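Long-range contacts in malonyl CoA:acyl carrier protein malonyltransferase (Streptomyces coelicolor, PDB 1NM2), which probably transfers the malonyl group from malonyl-CoA to holo-acyl carrier protein, a step in fatty acid biosynthesis: residues Met2-Ala7 with Leu268-Ile273; Ala128-Val133 with Arg204-Ala209. All blocks are in the same frame, centred on the assembly; numbering follows the deposited sequence.

Overall arrangement
Both contacts are largely buried, yet they lie on opposite sides of the chain's centre, their centres about 33 Å apart and their nearest atoms about 18 Å. Contact 1 joins two neighbouring parallel strands of the hydrolase-like core sheet, brought together from near the two ends of the sequence. Contact 2 joins two helices, and both its segments fall in the chain between those of contact 1. The chemistry differs accordingly: contact 1 is held by backbone hydrogen bonds and one to a threonine hydroxyl, with side chains packed on both faces, and buries 433 Å², whereas contact 2 has no hydrogen bond across it and buries 177 Å² through one alanine methyl set among apolar carbons.

Contact 1: Met2-Ala7 with Leu268-Ile273; sequences MLVLVA and LGVTAI
Met2 and Thr271 meet just ahead of a parallel strand pairing, 3-7 with 272-275, in which Leu3 lies opposite Ala272 and Val4 opposite Ile273, inside the sheet of the alpha/beta hydrolase-like core. Met2 O accepts two bonds: from Thr271 N at 2.8 Å, in the carbonyl plane, and from Ala272 N at 3.3 Å, its donor tilted 26° from that plane. Met2 N in turn gives a nearly straight bond (175°) to Thr271 OG1, 3.0 Å away. Thr271 holds OG1 between its own N and carbonyl carbon (chi1 55°), and the same oxygen is hydrogen-bonded to His314 ND1. An alanine in place of Thr271 would probably leave Met2 N and His314 without this shared partner and let the residue ahead of the strand move more freely. One step on, Val4 N reaches Ala272 O at 2.9 Å. Val4 also bonds to the backbone of Ile274 farther along the same pairing, while on the other edge of strand 3-7 backbone bonds of Leu3 to Gly92 and Ala93 join it to strand 93-96. Side chains fill both faces. On one, Leu3 CD1 meets Ala272 CB at 3.9 Å. On the other, Val4 and Val270 cross at about a right angle, with CG2 to CG2 a tight 3.4 Å, and Val6 CG2 rests 3.9 Å from Ile273 CG2; Phe265 of helix 258-267 packs over Val4, Val6 and Val270. That helix ends in a Schellman motif at Gly269. The bent chain of Met2 packs on Leu268, the residue before that glycine, with Met2 CE a tight 3.3 Å from Leu268 CB.

Contact 2: Ala128-Val133 with Arg204-Ala209; sequences AEAAAV and RHMAPA
A helix-helix contact brings the last turn of helix 113-132 against the start of helix 207-217, and Ala130 touches Met206, Pro208 and Ala209 there. The methyl of Ala130 carries the contact. Its CB lies 3.7 Å from Met206 CE and equally far from Pro208 CG, with Ala209 CB a little further off at 4.2 Å. The carbonyl oxygen of His205 is also near, 3.9 Å from Ala130 CB, but no hydrogen bond passes between the segments, so the join rests on apolar packing. With only a methyl between them, the backbones come close: Ala130 CA and Met206 CA are 5.8 Å apart. Met206 does not point straight at its partner; its CG stands beside the backbone N (chi1 -71°), and bends at chi2 and at chi3 (105°) bring the end of the chain back to the other helix. CE settles beside the helix backbone, 3.9 Å from Ala131 N, while SD also lies near the Ala130 methyl. Met206 is the N-cap of helix 207-217, and its carbonyl oxygen takes a bond from Ala209 N at 2.7 Å. Pro208, lacking an N-H, suits a first helical turn, where no carbonyl one turn back within the helix awaits a donor. At the C-terminal end of helix 113-132, Ala131 O is hydrogen-bonded to Thr134 OG1, and Glu129 makes a long, weak ion pair with Lys212. Met127 and Ala126, earlier in helix 113-132, extend the packing over Met206 and Ala209, and Ala198 and Phe201 of the loop before helix 207-217 close in on Ala131 and Met206. The chain leaves helix 113-132 for strand 136-143 and returns from strand 189-194, its antiparallel neighbour, so the contact sits where the smaller mixed-sheet subdomain joins the hydrolase-like core.

Contact 1: Met2-Ala7 with Leu268-Ile273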
# COMPACT_ATOMS: atom_id res chain seq x y z
N MET A 2 14.50 -9.76 13.94
CA MET A 2 13.95 -9.74 12.59
C MET A 2 13.18 -8.44 12.39
O MET A 2 12.17 -8.20 13.05
CB MET A 2 13.02 -10.94 12.40
CG MET A 2 13.23 -11.71 11.09
SD MET A 2 12.76 -10.79 9.61
CE MET A 2 11.03 -11.18 9.51
N LEU A 3 13.69 -7.59 11.50
CA LEU A 3 13.06 -6.30 11.21
C LEU A 3 12.31 -6.38 9.89
O LEU A 3 12.84 -6.88 8.89
CB LEU A 3 14.12 -5.19 11.10
CG LEU A 3 13.60 -3.86 10.53
CD1 LEU A 3 12.73 -3.16 11.57
CD2 LEU A 3 14.76 -2.97 10.13
N VAL A 4 11.08 -5.88 9.89
CA VAL A 4 10.25 -5.89 8.69
C VAL A 4 9.97 -4.45 8.27
O VAL A 4 9.45 -3.66 9.05
CB VAL A 4 8.91 -6.60 8.94
CG1 VAL A 4 8.05 -6.56 7.68
CG2 VAL A 4 9.16 -8.04 9.36
N LEU A 5 10.34 -4.11 7.04
CA LEU A 5 10.13 -2.77 6.53
C LEU A 5 8.86 -2.78 5.67
O LEU A 5 8.79 -3.51 4.69
CB LEU A 5 11.34 -2.35 5.69
CG LEU A 5 11.40 -0.94 5.09
CD1 LEU A 5 11.33 0.09 6.19
CD2 LEU A 5 12.70 -0.79 4.30
N VAL A 6 7.85 -2.00 6.06
CA VAL A 6 6.61 -1.96 5.31
C VAL A 6 6.27 -0.57 4.77
O VAL A 6 6.69 0.45 5.33
CB VAL A 6 5.40 -2.48 6.15
CG1 VAL A 6 5.69 -3.89 6.67
CG2 VAL A 6 5.11 -1.52 7.29
N ALA A 7 5.51 -0.54 3.68
CA ALA A 7 5.11 0.72 3.04
C ALA A 7 3.58 0.78 2.97
O ALA A 7 2.93 -0.22 2.64
CB ALA A 7 5.70 0.80 1.64
N LEU A 268 7.96 -15.53 10.70
CA LEU A 268 9.35 -15.16 10.47
C LEU A 268 10.01 -14.68 11.77
O LEU A 268 11.20 -14.37 11.79
CB LEU A 268 9.45 -14.05 9.42
CG LEU A 268 9.04 -14.32 7.96
CD1 LEU A 268 9.13 -13.02 7.17
CD2 LEU A 268 9.95 -15.37 7.34
N GLY A 269 9.23 -14.61 12.84
CA GLY A 269 9.77 -14.17 14.12
C GLY A 269 10.06 -12.68 14.21
O GLY A 269 10.97 -12.25 14.91
N VAL A 270 9.27 -11.88 13.50
CA VAL A 270 9.44 -10.42 13.49
C VAL A 270 9.55 -9.85 14.91
O VAL A 270 8.77 -10.22 15.80
CB VAL A 270 8.25 -9.74 12.76
CG1 VAL A 270 6.94 -10.10 13.46
CG2 VAL A 270 8.46 -8.23 12.72
N THR A 271 10.52 -8.97 15.13
CA THR A 271 10.71 -8.34 16.44
C THR A 271 10.52 -6.83 16.37
O THR A 271 10.34 -6.17 17.40
CB THR A 271 12.11 -8.65 17.02
OG1 THR A 271 13.12 -8.24 16.09
CG2 THR A 271 12.26 -10.14 17.33
N ALA A 272 10.56 -6.28 15.16
CA ALA A 272 10.38 -4.85 14.96
C ALA A 272 9.87 -4.55 13.56
O ALA A 272 10.24 -5.22 12.60
CB ALA A 272 11.69 -4.12 15.20
N ILE A 273 9.01 -3.54 13.45
CA ILE A 273 8.45 -3.12 12.17
C ILE A 273 8.55 -1.61 12.03
O ILE A 273 8.15 -0.85 12.92
CB ILE A 273 6.96 -3.49 12.03
CG1 ILE A 273 6.79 -5.01 11.92
CG2 ILE A 273 6.37 -2.82 10.79
CD1 ILE A 273 5.34 -5.46 11.83

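Contact 2: Ala128-Val133 with Arg204-Ala209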
# COMPACT_ATOMS: atom_id res chain seq x y z
N ALA A 128 -8.00 4.31 -12.16
CA ALA A 128 -8.91 5.44 -12.22
C ALA A 128 -9.84 5.23 -13.41
O ALA A 128 -11.06 5.37 -13.30
CB ALA A 128 -8.14 6.74 -12.37
N GLU A 129 -9.25 4.88 -14.55
CA GLU A 129 -10.00 4.65 -15.78
C GLU A 129 -11.00 3.50 -15.64
O GLU A 129 -12.14 3.60 -16.11
CB GLU A 129 -9.03 4.36 -16.93
CG GLU A 129 -8.17 5.55 -17.31
CD GLU A 129 -7.23 5.26 -18.46
OE1 GLU A 129 -6.75 6.23 -19.08
OE2 GLU A 129 -6.96 4.07 -18.75
N ALA A 130 -10.58 2.43 -14.98
CA ALA A 130 -11.46 1.29 -14.76
C ALA A 130 -12.64 1.69 -13.88
O ALA A 130 -13.79 1.31 -14.13
CB ALA A 130 -10.68 0.15 -14.10
N ALA A 131 -12.36 2.47 -12.84
CA ALA A 131 -13.38 2.93 -11.92
C ALA A 131 -14.41 3.82 -12.61
O ALA A 131 -15.60 3.79 -12.27
CB ALA A 131 -12.74 3.68 -10.75
N ALA A 132 -13.94 4.60 -13.59
CA ALA A 132 -14.80 5.52 -14.34
C ALA A 132 -15.89 4.86 -15.17
O ALA A 132 -16.99 5.40 -15.30
CB ALA A 132 -13.93 6.41 -15.23
N VAL A 133 -15.59 3.70 -15.75
CA VAL A 133 -16.58 3.02 -16.57
C VAL A 133 -17.61 2.31 -15.71
O VAL A 133 -18.49 1.61 -16.22
CB VAL A 133 -15.90 1.98 -17.50
CG1 VAL A 133 -14.95 2.68 -18.47
CG2 VAL A 133 -15.14 0.96 -16.68
N ARG A 204 -12.99 -7.72 -9.39
CA ARG A 204 -13.03 -7.98 -10.83
C ARG A 204 -13.33 -6.70 -11.61
O ARG A 204 -13.12 -6.64 -12.83
CB ARG A 204 -14.10 -9.02 -11.16
CG ARG A 204 -15.52 -8.54 -10.93
CD ARG A 204 -16.54 -9.49 -11.55
NE ARG A 204 -17.89 -8.95 -11.50
CZ ARG A 204 -18.55 -8.69 -10.37
NH1 ARG A 204 -17.98 -8.94 -9.19
NH2 ARG A 204 -19.78 -8.19 -10.42
N HIS A 205 -13.86 -5.69 -10.92
CA HIS A 205 -14.16 -4.44 -11.60
C HIS A 205 -12.88 -3.77 -12.10
O HIS A 205 -12.94 -2.84 -12.90
CB HIS A 205 -14.93 -3.50 -10.67
CG HIS A 205 -16.38 -3.85 -10.53
ND1 HIS A 205 -16.91 -4.41 -9.39
CD2 HIS A 205 -17.41 -3.77 -11.42
CE1 HIS A 205 -18.20 -4.66 -9.58
NE2 HIS A 205 -18.52 -4.28 -10.80
N MET A 206 -11.73 -4.26 -11.64
CA MET A 206 -10.43 -3.72 -12.05
C MET A 206 -9.80 -4.56 -13.17
O MET A 206 -8.64 -4.34 -13.53
CB MET A 206 -9.46 -3.67 -10.87
CG MET A 206 -9.78 -2.61 -9.82
SD MET A 206 -9.75 -0.93 -10.49
CE MET A 206 -11.50 -0.60 -10.58
N ALA A 207 -10.56 -5.51 -13.70
CA ALA A 207 -10.07 -6.38 -14.76
C ALA A 207 -9.41 -5.60 -15.90
O ALA A 207 -8.34 -5.98 -16.37
CB ALA A 207 -11.22 -7.26 -15.32
N PRO A 208 -10.05 -4.50 -16.35
CA PRO A 208 -9.43 -3.74 -17.44
C PRO A 208 -8.14 -3.05 -17.00
O PRO A 208 -7.30 -2.70 -17.84
CB PRO A 208 -10.53 -2.75 -17.84
CG PRO A 208 -11.30 -2.55 -16.58
CD PRO A 208 -11.36 -3.94 -15.98
N ALA A 209 -7.97 -2.85 -15.69
CA ALA A 209 -6.76 -2.22 -15.17
C ALA A 209 -5.60 -3.23 -15.24
O ALA A 209 -4.44 -2.86 -15.41
CB ALA A 209 -6.98 -1.77 -13.72